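Local coordinates for glutamate--LysW ligase ArgX (Sulfolobus tokodaii, PDB 3VPB) that catalyses the ATP-dependent joining of glutamate, through its amino group, to the gamma-carboxyl of the C-terminal glutamate of the carrier protein LysW in arginine biosynthesis, at the interface of chains A and B. Residues are numbered along the deposited sequence; one frame, centred on the assembly and turned at random. Chains: chain A/B, Putative acetylornithine deacetylase.

The interface of chains A and B. Residues chain A 61-62, 82; chain B 86, 88-89, 129, 160, 163.
A:Tyr62, on helix 57-69, pushes its ring into chain B and meets B:Asp86, whose side chain comes from the opposite direction. The phenol OH of A:Tyr62 donates a hydrogen bond of 2.6 Å to B:Asp86 OD1, landing on the syn lone pair, while that oxygen lies at the ring edge, in the ring plane. The carboxylate itself is turned 46° from the ring. B:Asp86 OD2 accepts a hydrogen bond from the backbone N of B:Leu89 at 3.1 Å, on the anti side and tilted out of the carboxylate plane. B:Asp86 thus caps the start of helix 87-96, whose N-terminal end would tend to stabilise negative charge on it. B:Ile88 crosses the tyrosine at about a right angle and lays CD1 over one ring face, 3.7 Å from the centroid; with CG1 anti to the carbonyl carbon (chi1 -66°), the chain carries CD1 over the ring while CG2 reaches A:Tyr62 CD2. B:Pro129 brings CG to 3.6 Å from A:Tyr62 CZ, and the methyl of B:Ala163 touches ring atoms CD1 and CE1 of the tyrosine. Were A:Tyr62 replaced by an alanine, B:Asp86 OD1 would probably lose its partner across the interface and B:Ile88 the ring it packs on. Alongside, A:Leu61 CD1 meets B:Leu89 CD2 at 3.9 Å, the two side chains crossing. Repeated by the two-fold, this tyrosine-in-pocket contact joins two subunits of the ArgX homotetramer.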
ATOM      1  N   LEU A  61       5.957   2.538  20.083  1.00 13.92           N
ATOM      2  CA  LEU A  61       6.613   1.271  20.311  1.00 12.96           C
ATOM      3  C   LEU A  61       8.134   1.393  20.209  1.00 13.25           C
ATOM      4  O   LEU A  61       8.855   0.994  21.098  1.00 13.18           O
ATOM      5  CB  LEU A  61       6.070   0.206  19.346  1.00 12.36           C
ATOM      6  CG  LEU A  61       6.748  -1.172  19.363  1.00 13.71           C
ATOM      7  CD1 LEU A  61       6.533  -1.827  20.771  1.00 12.82           C
ATOM      8  CD2 LEU A  61       6.200  -2.087  18.301  1.00 15.76           C
ATOM      9  N   TYR A  62       8.618   1.977  19.127  1.00 12.36           N
ATOM     10  CA  TYR A  62      10.057   1.990  18.865  1.00 13.33           C
ATOM     11  C   TYR A  62      10.799   3.027  19.692  1.00 13.47           C
ATOM     12  O   TYR A  62      11.948   2.789  20.097  1.00 13.74           O
ATOM     13  CB  TYR A  62      10.321   2.179  17.354  1.00 12.70           C
ATOM     14  CG  TYR A  62       9.811   1.022  16.506  1.00 12.67           C
ATOM     15  CD1 TYR A  62       9.309   1.243  15.221  1.00 12.38           C
ATOM     16  CD2 TYR A  62       9.805  -0.297  16.996  1.00 16.34           C
ATOM     17  CE1 TYR A  62       8.849   0.178  14.434  1.00 12.48           C
ATOM     18  CE2 TYR A  62       9.331  -1.366  16.214  1.00 15.37           C
ATOM     19  CZ  TYR A  62       8.856  -1.098  14.926  1.00 18.00           C
ATOM     20  OH  TYR A  62       8.386  -2.103  14.148  1.00 15.91           O
ATOM     21  N   ASN A  82       3.173  -3.048  22.788  1.00 20.01           N
ATOM     22  CA  ASN A  82       3.046  -4.131  21.830  1.00 21.21           C
ATOM     23  C   ASN A  82       1.755  -4.935  22.069  1.00 21.22           C
ATOM     24  O   ASN A  82       1.004  -5.248  21.125  1.00 21.62           O
ATOM     25  CB  ASN A  82       4.298  -5.008  21.877  1.00 21.87           C
ATOM     26  CG  ASN A  82       4.891  -5.285  20.498  1.00 25.16           C
ATOM     27  OD1 ASN A  82       6.015  -5.752  20.394  1.00 28.48           O
ATOM     28  ND2 ASN A  82       4.145  -4.982  19.443  1.00 30.23           N
TER
ATOM     29  N   ASP B  86      10.812  -8.438  15.261  1.00 18.77           N
ATOM     30  CA  ASP B  86      11.041  -7.003  15.175  1.00 17.60           C
ATOM     31  C   ASP B  86      12.464  -6.651  15.576  1.00 17.00           C
ATOM     32  O   ASP B  86      12.845  -6.803  16.754  1.00 17.75           O
ATOM     33  CB  ASP B  86      10.050  -6.266  16.048  1.00 17.75           C
ATOM     34  CG  ASP B  86      10.045  -4.785  15.758  1.00 20.41           C
ATOM     35  OD1 ASP B  86       9.017  -4.325  15.242  1.00 22.69           O
ATOM     36  OD2 ASP B  86      11.077  -4.101  16.026  1.00 19.18           O
ATOM     37  N   ILE B  88      14.068  -3.858  15.968  1.00 14.42           N
ATOM     38  CA  ILE B  88      14.255  -2.800  16.991  1.00 14.27           C
ATOM     39  C   ILE B  88      14.012  -3.360  18.390  1.00 13.96           C
ATOM     40  O   ILE B  88      14.786  -3.074  19.318  1.00 14.70           O
ATOM     41  CB  ILE B  88      13.393  -1.533  16.706  1.00 14.40           C
ATOM     42  CG1 ILE B  88      13.888  -0.856  15.421  1.00 15.22           C
ATOM     43  CG2 ILE B  88      13.388  -0.554  17.940  1.00 15.28           C
ATOM     44  CD1 ILE B  88      12.938   0.196  14.849  1.00 16.08           C
ATOM     45  N   LEU B  89      12.959  -4.167  18.533  1.00 13.64           N
ATOM     46  CA  LEU B  89      12.663  -4.787  19.839  1.00 14.83           C
ATOM     47  C   LEU B  89      13.773  -5.762  20.255  1.00 14.80           C
ATOM     48  O   LEU B  89      14.136  -5.842  21.442  1.00 15.02           O
ATOM     49  CB  LEU B  89      11.297  -5.491  19.797  1.00 14.19           C
ATOM     50  CG  LEU B  89      10.114  -4.586  19.429  1.00 14.82           C
ATOM     51  CD1 LEU B  89       8.886  -5.397  19.650  1.00 16.99           C
ATOM     52  CD2 LEU B  89      10.093  -3.286  20.258  1.00 18.30           C
ATOM     53  N   PRO B 129      12.611  -2.563  10.573  1.00 15.25           N
ATOM     54  CA  PRO B 129      12.555  -3.527  11.663  1.00 15.96           C
ATOM     55  C   PRO B 129      11.854  -4.827  11.301  1.00 16.69           C
ATOM     56  O   PRO B 129      12.079  -5.832  11.949  1.00 16.59           O
ATOM     57  CB  PRO B 129      11.795  -2.771  12.766  1.00 16.27           C
ATOM     58  CG  PRO B 129      10.937  -1.789  12.046  1.00 15.86           C
ATOM     59  CD  PRO B 129      11.769  -1.381  10.837  1.00 16.31           C
ATOM     60  N   ALA B 160       5.420   0.352   9.769  1.00 19.39           N
ATOM     61  CA  ALA B 160       6.630  -0.160  10.416  1.00 19.59           C
ATOM     62  C   ALA B 160       7.816  -0.171   9.435  1.00 19.59           C
ATOM     63  O   ALA B 160       8.972  -0.020   9.849  1.00 18.71           O
ATOM     64  CB  ALA B 160       6.391  -1.548  11.035  1.00 20.21           C
ATOM     65  N   ALA B 163      10.092   2.916   9.568  1.00 16.29           N
ATOM     66  CA  ALA B 163      11.060   3.097  10.630  1.00 15.19           C
ATOM     67  C   ALA B 163      12.418   2.650  10.077  1.00 14.97           C
ATOM     68  O   ALA B 163      12.518   1.587   9.478  1.00 15.60           O
ATOM     69  CB  ALA B 163      10.685   2.255  11.835  1.00 14.98           C
TER